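Local structure of nickel ABC transporter (Nickel-binding protein) (Bacillus halodurans, 3T66) at residues R76-Q82 / Y178-W182; A39-E43 / P156-F162; L26-V30 / S95-A99. The protein probably serves as the solute-binding component of an ABC importer, perhaps for nickel or peptides. One frame throughout, in Å; residues are numbered along the deposited sequence.

Interaction 1. Residues R76-Q82 / Y178-W182; sequences REDVTFQ and YDEYW. With CA (calcium ion), chain B.
Residues 76-82 form an irregular loop that bends at Glu77-Asp78, is extended from Val79 to Phe81, and bends again at Gln82. It faces a type I beta turn from Tyr178 to Tyr181, with Trp182 following it: loop-to-loop packing that joins the end of strand 70-75 to the turn after strand 172-177. Val79 lies opposite Trp182 (CA to CA 5.2 Å), Gln82 opposite Tyr178 (6.4 Å). Arg76 (chi1 m) sets NE 3.4 Å from Trp182 CZ3 and salt-bridges Asp78 (chi1 p), NH2 to OD2 2.6 Å. Val79 (chi1 t) puts CG2 3.6 Å from the five-membered ring centroid of Trp182 (chi1 p), a CH-pi contact over the face. Thr80 OG1 hydrogen-bonds Tyr178 OH at 2.7 Å, at the ring's rim. Gln82 CA lies 3.7 Å from the Tyr178 ring centroid, again over the face; its amide binds Gly158, Gly160 and Ile41. Trp182 NE1 bonds Glu43. Because the pairing is mostly apolar CH-pi packing, Asp179 stays clear of it, and its OD2 binds the calcium ion at 2.4 Å.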
ATOM      1  N   ARG A  76      19.647 -18.272   1.916  1.00 49.08           N
ATOM      2  CA  ARG A  76      20.965 -18.006   1.406  1.00 49.13           C
ATOM      3  C   ARG A  76      21.947 -18.579   2.390  1.00 50.36           C
ATOM      4  O   ARG A  76      21.680 -18.596   3.607  1.00 50.10           O
ATOM      5  CB  ARG A  76      21.195 -16.504   1.267  1.00 48.31           C
ATOM      6  CG  ARG A  76      20.143 -15.767   0.436  1.00 46.07           C
ATOM      7  CD  ARG A  76      20.528 -14.314   0.283  1.00 39.79           C
ATOM      8  NE  ARG A  76      21.920 -14.289  -0.103  1.00 40.06           N
ATOM      9  CZ  ARG A  76      22.347 -14.192  -1.360  1.00 39.79           C
ATOM     10  NH1 ARG A  76      21.468 -14.039  -2.331  1.00 39.38           N
ATOM     11  NH2 ARG A  76      23.649 -14.230  -1.641  1.00 38.26           N
ATOM     12  N   GLU A  77      23.095 -19.031   1.877  1.00 51.18           N
ATOM     13  CA  GLU A  77      24.099 -19.571   2.773  1.00 51.84           C
ATOM     14  C   GLU A  77      25.100 -18.520   3.212  1.00 51.29           C
ATOM     15  O   GLU A  77      25.951 -18.765   4.051  1.00 52.65           O
ATOM     16  CB  GLU A  77      24.737 -20.829   2.190  1.00 51.97           C
ATOM     17  CG  GLU A  77      23.738 -21.991   2.171  1.00 56.86           C
ATOM     18  CD  GLU A  77      23.890 -22.949   0.970  1.00 64.03           C
ATOM     19  OE1 GLU A  77      25.041 -23.118   0.478  1.00 65.84           O
ATOM     20  OE2 GLU A  77      22.850 -23.529   0.524  1.00 65.60           O
ATOM     21  N   ASP A  78      24.985 -17.318   2.707  1.00 50.45           N
ATOM     22  CA  ASP A  78      25.995 -16.343   3.053  1.00 49.68           C
ATOM     23  C   ASP A  78      25.548 -15.231   3.994  1.00 48.02           C
ATOM     24  O   ASP A  78      26.188 -14.207   4.006  1.00 48.54           O
ATOM     25  CB  ASP A  78      26.552 -15.713   1.781  1.00 49.96           C
ATOM     26  CG  ASP A  78      25.447 -15.186   0.867  1.00 53.21           C
ATOM     27  OD1 ASP A  78      24.316 -15.705   1.008  1.00 55.65           O
ATOM     28  OD2 ASP A  78      25.684 -14.263   0.021  1.00 57.05           O
ATOM     29  N   VAL A  79      24.487 -15.370   4.772  1.00 45.84           N
ATOM     30  CA  VAL A  79      24.072 -14.185   5.514  1.00 44.10           C
ATOM     31  C   VAL A  79      24.508 -14.327   6.946  1.00 43.79           C
ATOM     32  O   VAL A  79      24.505 -15.442   7.454  1.00 44.14           O
ATOM     33  CB  VAL A  79      22.539 -13.933   5.440  1.00 44.45           C
ATOM     34  CG1 VAL A  79      22.076 -13.026   6.558  1.00 44.19           C
ATOM     35  CG2 VAL A  79      22.126 -13.327   4.115  1.00 42.54           C
ATOM     36  N   THR A  80      24.907 -13.219   7.575  1.00 42.55           N
ATOM     37  CA  THR A  80      25.198 -13.176   8.986  1.00 43.02           C
ATOM     38  C   THR A  80      24.489 -12.004   9.636  1.00 43.27           C
ATOM     39  O   THR A  80      24.371 -10.918   9.026  1.00 43.20           O
ATOM     40  CB  THR A  80      26.716 -12.949   9.286  1.00 43.99           C
ATOM     41  OG1 THR A  80      27.130 -11.646   8.815  1.00 45.16           O
ATOM     42  CG2 THR A  80      27.626 -14.087   8.706  1.00 43.25           C
ATOM     43  N   PHE A  81      24.066 -12.201  10.885  1.00 43.07           N
ATOM     44  CA  PHE A  81      23.572 -11.101  11.719  1.00 43.33           C
ATOM     45  C   PHE A  81      24.680 -10.106  12.053  1.00 44.14           C
ATOM     46  O   PHE A  81      25.847 -10.412  12.002  1.00 44.28           O
ATOM     47  CB  PHE A  81      22.927 -11.593  13.026  1.00 42.61           C
ATOM     48  CG  PHE A  81      21.755 -12.508  12.818  1.00 41.92           C
ATOM     49  CD1 PHE A  81      20.467 -12.002  12.712  1.00 41.54           C
ATOM     50  CD2 PHE A  81      21.936 -13.894  12.724  1.00 41.40           C
ATOM     51  CE1 PHE A  81      19.375 -12.866  12.495  1.00 40.04           C
ATOM     52  CE2 PHE A  81      20.850 -14.759  12.504  1.00 39.28           C
ATOM     53  CZ  PHE A  81      19.589 -14.245  12.367  1.00 37.96           C
ATOM     54  N   GLN A  82      24.271  -8.892  12.378  1.00 45.69           N
ATOM     55  CA  GLN A  82      25.154  -7.826  12.785  1.00 46.88           C
ATOM     56  C   GLN A  82      26.094  -8.249  13.897  1.00 48.08           C
ATOM     57  O   GLN A  82      27.208  -7.721  14.031  1.00 49.44           O
ATOM     58  CB  GLN A  82      24.318  -6.637  13.236  1.00 46.47           C
ATOM     59  CG  GLN A  82      23.816  -5.765  12.089  1.00 47.29           C
ATOM     60  CD  GLN A  82      22.347  -5.503  12.167  1.00 46.02           C
ATOM     61  OE1 GLN A  82      21.712  -5.871  13.136  1.00 45.84           O
ATOM     62  NE2 GLN A  82      21.785  -4.899  11.121  1.00 45.62           N
ATOM     63  N   TYR A 178      27.422  -1.596   9.154  1.00 46.65           N
ATOM     64  CA  TYR A 178      27.794  -2.961   9.517  1.00 47.71           C
ATOM     65  C   TYR A 178      28.710  -3.514   8.435  1.00 49.07           C
ATOM     66  O   TYR A 178      28.341  -3.571   7.260  1.00 49.60           O
ATOM     67  CB  TYR A 178      26.584  -3.838   9.731  1.00 46.56           C
ATOM     68  CG  TYR A 178      26.932  -5.310   9.852  1.00 48.32           C
ATOM     69  CD1 TYR A 178      27.882  -5.767  10.782  1.00 46.41           C
ATOM     70  CD2 TYR A 178      26.307  -6.256   9.020  1.00 47.03           C
ATOM     71  CE1 TYR A 178      28.184  -7.132  10.879  1.00 47.88           C
ATOM     72  CE2 TYR A 178      26.599  -7.588   9.100  1.00 46.49           C
ATOM     73  CZ  TYR A 178      27.531  -8.035  10.019  1.00 49.41           C
ATOM     74  OH  TYR A 178      27.785  -9.394  10.063  1.00 51.63           O
ATOM     75  N   ASP A 179      29.917  -3.901   8.833  1.00 50.33           N
ATOM     76  CA  ASP A 179      31.006  -4.042   7.862  1.00 51.23           C
ATOM     77  C   ASP A 179      30.876  -5.271   6.983  1.00 51.14           C
ATOM     78  O   ASP A 179      31.322  -5.231   5.835  1.00 51.70           O
ATOM     79  CB  ASP A 179      32.403  -3.952   8.519  1.00 51.61           C
ATOM     80  CG  ASP A 179      32.794  -2.505   8.934  1.00 53.64           C
ATOM     81  OD1 ASP A 179      32.126  -1.547   8.489  1.00 57.76           O
ATOM     82  OD2 ASP A 179      33.772  -2.312   9.709  1.00 55.40           O
ATOM     83  N   GLU A 180      30.235  -6.326   7.492  1.00 50.96           N
ATOM     84  CA  GLU A 180      30.081  -7.614   6.753  1.00 51.02           C
ATOM     85  C   GLU A 180      28.681  -7.911   6.246  1.00 49.80           C
ATOM     86  O   GLU A 180      28.284  -9.064   6.136  1.00 49.08           O
ATOM     87  CB  GLU A 180      30.495  -8.771   7.638  1.00 51.75           C
ATOM     88  CG  GLU A 180      31.702  -8.475   8.552  1.00 56.64           C
ATOM     89  CD  GLU A 180      33.037  -8.488   7.801  1.00 62.12           C
ATOM     90  OE1 GLU A 180      33.093  -9.088   6.688  1.00 61.94           O
ATOM     91  OE2 GLU A 180      34.021  -7.899   8.337  1.00 65.88           O
ATOM     92  N   TYR A 181      27.924  -6.853   5.975  1.00 49.47           N
ATOM     93  CA  TYR A 181      26.556  -6.964   5.502  1.00 48.48           C
ATOM     94  C   TYR A 181      26.568  -7.864   4.283  1.00 48.35           C
ATOM     95  O   TYR A 181      27.407  -7.672   3.420  1.00 48.93           O
ATOM     96  CB  TYR A 181      26.045  -5.590   5.113  1.00 47.96           C
ATOM     97  CG  TYR A 181      24.705  -5.650   4.470  1.00 47.07           C
ATOM     98  CD1 TYR A 181      23.660  -6.323   5.074  1.00 47.13           C
ATOM     99  CD2 TYR A 181      24.488  -5.055   3.244  1.00 47.40           C
ATOM    100  CE1 TYR A 181      22.423  -6.402   4.473  1.00 47.01           C
ATOM    101  CE2 TYR A 181      23.266  -5.118   2.633  1.00 46.18           C
ATOM    102  CZ  TYR A 181      22.230  -5.791   3.250  1.00 46.04           C
ATOM    103  OH  TYR A 181      21.007  -5.854   2.634  1.00 43.25           O
ATOM    104  N   TRP A 182      25.640  -8.815   4.195  1.00 47.45           N
ATOM    105  CA  TRP A 182      25.689  -9.854   3.168  1.00 46.38           C
ATOM    106  C   TRP A 182      25.541  -9.377   1.736  1.00 45.68           C
ATOM    107  O   TRP A 182      25.911 -10.081   0.801  1.00 45.35           O
ATOM    108  CB  TRP A 182      24.623 -10.879   3.446  1.00 46.54           C
ATOM    109  CG  TRP A 182      23.226 -10.334   3.255  1.00 49.37           C
ATOM    110  CD1 TRP A 182      22.481  -9.668   4.173  1.00 50.01           C
ATOM    111  CD2 TRP A 182      22.409 -10.434   2.068  1.00 50.72           C
ATOM    112  NE1 TRP A 182      21.264  -9.334   3.636  1.00 51.47           N
ATOM    113  CE2 TRP A 182      21.192  -9.795   2.348  1.00 50.58           C
ATOM    114  CE3 TRP A 182      22.601 -10.999   0.789  1.00 52.69           C
ATOM    115  CZ2 TRP A 182      20.156  -9.696   1.402  1.00 52.17           C
ATOM    116  CZ3 TRP A 182      21.565 -10.899  -0.161  1.00 51.50           C
ATOM    117  CH2 TRP A 182      20.358 -10.263   0.164  1.00 51.51           C
TER
HETATM  118 CA    CA B 497      34.574  -0.820  11.422  1.00 69.88          CA

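Interaction 2. Residues A39-E43 / P156-F162; sequences AGITE and PVGTGPF
This is a buried loop-to-loop contact, made largely by backbone, between the turn that leaves helix 35-38 and the segment leading into strand 162-168. Gly40, at positive phi (79°), ends the helix in a Schellman motif and turns its O toward the partner: Phe162 N donates to Gly40 O at 2.9 Å. Next, Gly160 N donates to Ile41 O at 2.7 Å, where the two segments have their nearest CA atoms, Ile41 CA to Gly160 CA 4.3 Å. CA-H...O contacts tighten the join, Gly160 CA to Gly40 O and Ile41 CA to Phe162 O, both 3.3 Å. Such closeness explains the glycines: a CB on Gly160 would clash with Gly40 O, and one on Gly158 with Ile41 O. Glu43 (chi1 m, chi2 t) reaches across to accept from Thr159 OG1 (chi1 p), OE1 to OG1 a very short 2.5 Å. Ile41 CG2 sits 4.4 Å from Pro156 CG. Ala39, Ile41 and Phe162 all rest on Leu175 of strand 172-177, Ala39 and Phe162 also touch strand 190-195, and Thr42 turns back against helix 35-38.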
ATOM      1  N   ALA A  39      14.989   1.692   8.828  1.00 44.40           N
ATOM      2  CA  ALA A  39      16.259   2.274   9.170  1.00 44.03           C
ATOM      3  C   ALA A  39      17.363   1.336   8.771  1.00 43.63           C
ATOM      4  O   ALA A  39      18.528   1.648   8.946  1.00 43.29           O
ATOM      5  CB  ALA A  39      16.327   2.583  10.662  1.00 43.85           C
ATOM      6  N   GLY A  40      16.992   0.173   8.260  1.00 43.53           N
ATOM      7  CA  GLY A  40      17.970  -0.766   7.710  1.00 43.38           C
ATOM      8  C   GLY A  40      18.688  -1.565   8.783  1.00 43.09           C
ATOM      9  O   GLY A  40      19.864  -1.911   8.623  1.00 43.17           O
ATOM     10  N   ILE A  41      17.985  -1.864   9.871  1.00 42.56           N
ATOM     11  CA  ILE A  41      18.528  -2.770  10.877  1.00 42.88           C
ATOM     12  C   ILE A  41      18.250  -4.218  10.469  1.00 43.38           C
ATOM     13  O   ILE A  41      19.046  -5.152  10.731  1.00 43.48           O
ATOM     14  CB  ILE A  41      17.896  -2.512  12.269  1.00 42.55           C
ATOM     15  CG1 ILE A  41      18.213  -1.094  12.723  1.00 43.55           C
ATOM     16  CG2 ILE A  41      18.424  -3.468  13.273  1.00 39.76           C
ATOM     17  CD1 ILE A  41      17.147  -0.446  13.506  1.00 45.26           C
ATOM     18  N   THR A  42      17.131  -4.368   9.782  1.00 43.18           N
ATOM     19  CA  THR A  42      16.381  -5.591   9.789  1.00 43.66           C
ATOM     20  C   THR A  42      15.784  -5.799   8.406  1.00 43.09           C
ATOM     21  O   THR A  42      15.507  -4.813   7.709  1.00 43.68           O
ATOM     22  CB  THR A  42      15.314  -5.459  10.930  1.00 44.50           C
ATOM     23  OG1 THR A  42      15.684  -6.293  12.031  1.00 45.43           O
ATOM     24  CG2 THR A  42      13.900  -5.829  10.496  1.00 44.41           C
ATOM     25  N   GLU A  43      15.617  -7.063   8.008  1.00 42.35           N
ATOM     26  CA  GLU A  43      15.143  -7.450   6.667  1.00 41.89           C
ATOM     27  C   GLU A  43      14.246  -8.684   6.673  1.00 41.58           C
ATOM     28  O   GLU A  43      14.136  -9.374   7.672  1.00 42.18           O
ATOM     29  CB  GLU A  43      16.343  -7.757   5.793  1.00 41.89           C
ATOM     30  CG  GLU A  43      17.327  -6.634   5.747  1.00 43.47           C
ATOM     31  CD  GLU A  43      18.653  -7.029   5.143  1.00 48.72           C
ATOM     32  OE1 GLU A  43      19.121  -8.158   5.410  1.00 52.31           O
ATOM     33  OE2 GLU A  43      19.239  -6.213   4.397  1.00 50.44           O
ATOM     34  N   PRO A 156      17.519  -4.448  18.648  1.00 53.70           N
ATOM     35  CA  PRO A 156      17.308  -5.565  17.724  1.00 52.12           C
ATOM     36  C   PRO A 156      18.546  -5.949  16.877  1.00 50.92           C
ATOM     37  O   PRO A 156      19.206  -5.113  16.276  1.00 50.34           O
ATOM     38  CB  PRO A 156      16.156  -5.070  16.828  1.00 52.01           C
ATOM     39  CG  PRO A 156      16.126  -3.589  16.972  1.00 52.62           C
ATOM     40  CD  PRO A 156      16.720  -3.248  18.301  1.00 53.66           C
ATOM     41  N   VAL A 157      18.879  -7.224  16.820  1.00 49.88           N
ATOM     42  CA  VAL A 157      20.048  -7.581  16.032  1.00 48.64           C
ATOM     43  C   VAL A 157      19.640  -8.350  14.822  1.00 47.18           C
ATOM     44  O   VAL A 157      19.268  -9.517  14.920  1.00 46.95           O
ATOM     45  CB  VAL A 157      21.147  -8.267  16.873  1.00 48.78           C
ATOM     46  CG1 VAL A 157      22.027  -9.174  16.009  1.00 48.47           C
ATOM     47  CG2 VAL A 157      21.991  -7.180  17.476  1.00 49.66           C
ATOM     48  N   GLY A 158      19.684  -7.666  13.686  1.00 46.06           N
ATOM     49  CA  GLY A 158      19.191  -8.221  12.442  1.00 44.68           C
ATOM     50  C   GLY A 158      20.264  -8.297  11.399  1.00 44.10           C
ATOM     51  O   GLY A 158      21.451  -8.210  11.708  1.00 44.16           O
ATOM     52  N   THR A 159      19.841  -8.423  10.154  1.00 43.53           N
ATOM     53  CA  THR A 159      20.775  -8.621   9.078  1.00 43.07           C
ATOM     54  C   THR A 159      20.973  -7.373   8.223  1.00 42.70           C
ATOM     55  O   THR A 159      21.677  -7.401   7.211  1.00 42.71           O
ATOM     56  CB  THR A 159      20.356  -9.796   8.221  1.00 42.59           C
ATOM     57  OG1 THR A 159      19.164  -9.439   7.541  1.00 44.76           O
ATOM     58  CG2 THR A 159      20.063 -10.990   9.087  1.00 42.02           C
ATOM     59  N   GLY A 160      20.383  -6.260   8.632  1.00 42.82           N
ATOM     60  CA  GLY A 160      20.540  -5.027   7.849  1.00 42.08           C
ATOM     61  C   GLY A 160      21.973  -4.525   7.719  1.00 41.93           C
ATOM     62  O   GLY A 160      22.863  -4.847   8.521  1.00 41.79           O
ATOM     63  N   PRO A 161      22.200  -3.711   6.706  1.00 41.41           N
ATOM     64  CA  PRO A 161      23.388  -2.915   6.531  1.00 41.10           C
ATOM     65  C   PRO A 161      23.633  -1.889   7.667  1.00 40.86           C
ATOM     66  O   PRO A 161      24.679  -1.231   7.671  1.00 41.59           O
ATOM     67  CB  PRO A 161      23.042  -2.125   5.270  1.00 41.15           C
ATOM     68  CG  PRO A 161      21.588  -1.875   5.422  1.00 39.98           C
ATOM     69  CD  PRO A 161      21.142  -3.279   5.789  1.00 41.08           C
ATOM     70  N   PHE A 162      22.707  -1.689   8.595  1.00 40.11           N
ATOM     71  CA  PHE A 162      23.045  -0.762   9.704  1.00 40.76           C
ATOM     72  C   PHE A 162      22.771  -1.375  11.017  1.00 42.01           C
ATOM     73  O   PHE A 162      21.676  -1.844  11.275  1.00 43.16           O
ATOM     74  CB  PHE A 162      22.392   0.638   9.589  1.00 39.10           C
ATOM     75  CG  PHE A 162      22.898   1.379   8.449  1.00 36.80           C
ATOM     76  CD1 PHE A 162      24.135   1.952   8.498  1.00 39.05           C
ATOM     77  CD2 PHE A 162      22.224   1.376   7.270  1.00 37.21           C
ATOM     78  CE1 PHE A 162      24.672   2.569   7.395  1.00 40.51           C
ATOM     79  CE2 PHE A 162      22.739   1.990   6.140  1.00 40.06           C
ATOM     80  CZ  PHE A 162      23.964   2.583   6.196  1.00 41.66           C
TER

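Interaction 3. Residues L26-V30 / S95-A99; sequences LDPHV and SLERA
The imidazole of His29 lies across the methyl of Ala99, with Ala99 CB 3.4 Å from the ring centroid and almost on its normal, a CH-pi contact over the face. His29 CA and Ala99 CA are the nearest pair, 5.6 Å apart; His29 takes chi1 m, chi2 161°, which also brings CE1 to 3.4 Å from Ser95 O. Residues 95-99 are regular helix, whereas 28-30 have helical backbone angles without the regular bonds. Asp27 (chi1 t) meets Arg98 (chi1 t, chi2 m, chi3 t) along the edge of the guanidinium: NH1 to OD1 2.6 Å, a salt bridge whose hydrogen bond is weak in angle, and NH2 to OD2 2.6 Å. Asp27 OD2 also lies 2.9 Å from His29 N, which fits an Asx turn. These two pairs join helix 89-100 to the loop after strand 14-19. Phe152, by cation-pi with Arg98, and Ile145 N, bonded by Ser95 OG, tie the helix to the loop before strand 162-168; Leu26 packs on that strand and Pro28 on helix 35-38.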
ATOM      1  N   LEU A  26      11.583  -0.817  19.338  1.00 55.37           N
ATOM      2  CA  LEU A  26      12.177  -1.257  18.090  1.00 55.32           C
ATOM      3  C   LEU A  26      12.072  -2.762  18.040  1.00 55.74           C
ATOM      4  O   LEU A  26      12.869  -3.442  17.395  1.00 56.61           O
ATOM      5  CB  LEU A  26      13.636  -0.800  17.935  1.00 54.67           C
ATOM      6  CG  LEU A  26      13.881   0.705  17.811  1.00 54.10           C
ATOM      7  CD1 LEU A  26      15.344   1.054  17.953  1.00 54.36           C
ATOM      8  CD2 LEU A  26      13.400   1.205  16.519  1.00 53.30           C
ATOM      9  N   ASP A  27      11.088  -3.304  18.721  1.00 55.56           N
ATOM     10  CA  ASP A  27      10.842  -4.694  18.525  1.00 55.93           C
ATOM     11  C   ASP A  27      10.146  -4.925  17.164  1.00 56.55           C
ATOM     12  O   ASP A  27       8.930  -4.693  17.047  1.00 56.70           O
ATOM     13  CB  ASP A  27       9.999  -5.214  19.649  1.00 55.44           C
ATOM     14  CG  ASP A  27       9.823  -6.686  19.578  1.00 56.70           C
ATOM     15  OD1 ASP A  27       9.442  -7.265  20.608  1.00 58.49           O
ATOM     16  OD2 ASP A  27      10.077  -7.279  18.500  1.00 58.70           O
ATOM     17  N   PRO A  28      10.889  -5.418  16.143  1.00 56.62           N
ATOM     18  CA  PRO A  28      10.276  -5.556  14.814  1.00 57.18           C
ATOM     19  C   PRO A  28       9.016  -6.398  14.847  1.00 57.77           C
ATOM     20  O   PRO A  28       8.206  -6.353  13.931  1.00 58.42           O
ATOM     21  CB  PRO A  28      11.351  -6.280  14.024  1.00 56.54           C
ATOM     22  CG  PRO A  28      12.068  -7.069  15.041  1.00 56.09           C
ATOM     23  CD  PRO A  28      12.158  -6.148  16.210  1.00 56.20           C
ATOM     24  N   HIS A  29       8.849  -7.153  15.914  1.00 58.85           N
ATOM     25  CA  HIS A  29       7.665  -7.971  16.054  1.00 60.51           C
ATOM     26  C   HIS A  29       6.427  -7.297  16.626  1.00 61.88           C
ATOM     27  O   HIS A  29       5.340  -7.543  16.136  1.00 62.32           O
ATOM     28  CB  HIS A  29       7.988  -9.254  16.797  1.00 59.82           C
ATOM     29  CG  HIS A  29       8.974 -10.104  16.069  1.00 59.81           C
ATOM     30  ND1 HIS A  29       9.709 -11.093  16.683  1.00 58.68           N
ATOM     31  CD2 HIS A  29       9.383 -10.073  14.778  1.00 58.75           C
ATOM     32  CE1 HIS A  29      10.515 -11.652  15.798  1.00 59.41           C
ATOM     33  NE2 HIS A  29      10.338 -11.048  14.633  1.00 59.71           N
ATOM     34  N   VAL A  30       6.581  -6.439  17.632  1.00 63.38           N
ATOM     35  CA  VAL A  30       5.449  -5.691  18.166  1.00 64.74           C
ATOM     36  C   VAL A  30       5.266  -4.351  17.431  1.00 65.98           C
ATOM     37  O   VAL A  30       4.199  -3.756  17.504  1.00 66.29           O
ATOM     38  CB  VAL A  30       5.564  -5.494  19.715  1.00 64.26           C
ATOM     39  N   SER A  95      13.170 -17.030  14.992  1.00 48.44           N
ATOM     40  CA  SER A  95      12.715 -15.681  14.794  1.00 48.78           C
ATOM     41  C   SER A  95      11.265 -15.681  14.348  1.00 48.32           C
ATOM     42  O   SER A  95      10.447 -14.901  14.830  1.00 47.21           O
ATOM     43  CB  SER A  95      13.589 -14.974  13.768  1.00 49.05           C
ATOM     44  OG  SER A  95      13.001 -13.737  13.383  1.00 52.05           O
ATOM     45  N   LEU A  96      10.949 -16.568  13.430  1.00 48.35           N
ATOM     46  CA  LEU A  96       9.574 -16.711  13.052  1.00 49.28           C
ATOM     47  C   LEU A  96       8.761 -17.018  14.280  1.00 50.04           C
ATOM     48  O   LEU A  96       7.745 -16.365  14.531  1.00 50.24           O
ATOM     49  CB  LEU A  96       9.387 -17.783  11.989  1.00 49.02           C
ATOM     50  CG  LEU A  96       9.869 -17.345  10.607  1.00 48.81           C
ATOM     51  CD1 LEU A  96       9.747 -18.476   9.569  1.00 49.50           C
ATOM     52  CD2 LEU A  96       9.115 -16.132  10.170  1.00 47.42           C
ATOM     53  N   GLU A  97       9.221 -17.987  15.068  1.00 51.02           N
ATOM     54  CA  GLU A  97       8.505 -18.384  16.297  1.00 51.83           C
ATOM     55  C   GLU A  97       8.340 -17.323  17.342  1.00 51.71           C
ATOM     56  O   GLU A  97       7.246 -17.112  17.842  1.00 51.91           O
ATOM     57  CB  GLU A  97       9.195 -19.537  16.914  1.00 51.37           C
ATOM     58  CG  GLU A  97       9.129 -20.633  15.965  1.00 55.81           C
ATOM     59  CD  GLU A  97       9.210 -21.944  16.645  1.00 61.06           C
ATOM     60  OE1 GLU A  97       9.717 -21.960  17.800  1.00 62.20           O
ATOM     61  OE2 GLU A  97       8.770 -22.944  16.016  1.00 62.41           O
ATOM     62  N   ARG A  98       9.434 -16.658  17.670  1.00 52.08           N
ATOM     63  CA  ARG A  98       9.397 -15.584  18.599  1.00 52.10           C
ATOM     64  C   ARG A  98       8.364 -14.621  18.080  1.00 53.51           C
ATOM     65  O   ARG A  98       7.702 -13.933  18.861  1.00 54.88           O
ATOM     66  CB  ARG A  98      10.758 -14.928  18.688  1.00 51.37           C
ATOM     67  CG  ARG A  98      10.901 -13.919  19.791  1.00 50.23           C
ATOM     68  CD  ARG A  98      10.380 -12.608  19.356  1.00 47.48           C
ATOM     69  NE  ARG A  98      10.373 -11.610  20.420  1.00 49.76           N
ATOM     70  CZ  ARG A  98      10.542 -10.293  20.239  1.00 47.92           C
ATOM     71  NH1 ARG A  98      10.495  -9.495  21.273  1.00 46.36           N
ATOM     72  NH2 ARG A  98      10.770  -9.762  19.038  1.00 46.45           N
ATOM     73  N   ALA A  99       8.180 -14.578  16.768  1.00 54.25           N
ATOM     74  CA  ALA A  99       7.268 -13.573  16.227  1.00 55.20           C
ATOM     75  C   ALA A  99       5.811 -13.997  16.335  1.00 56.22           C
ATOM     76  O   ALA A  99       4.927 -13.155  16.528  1.00 56.30           O
ATOM     77  CB  ALA A  99       7.620 -13.226  14.790  1.00 55.08           C
TER

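All three contacts lie on the same side of the chain's centre. Interaction 2 is fully buried and touches both others. Toward interaction 1 the joint is polar: Tyr181 OH meets Glu43 OE2 at 2.5 Å and Gln82 OE1 meets Gly158 N at 2.8 Å, both probable hydrogen bonds. Toward interaction 3 it is packing, Pro156 CG 3.3 Å from Leu26 O. Interactions 2 and 3 both lie by helix 35-38 and strand 162-168; interactions 1 and 2 share the surroundings of strand 172-177. Interaction 1, nearer the surface, relies on aromatic faces, with Asp179 binding calcium apart from them; interaction 2 uses close backbone bonding; interaction 3, also buried, joins helix to loop by a salt bridge and a histidine ring over an alanine methyl.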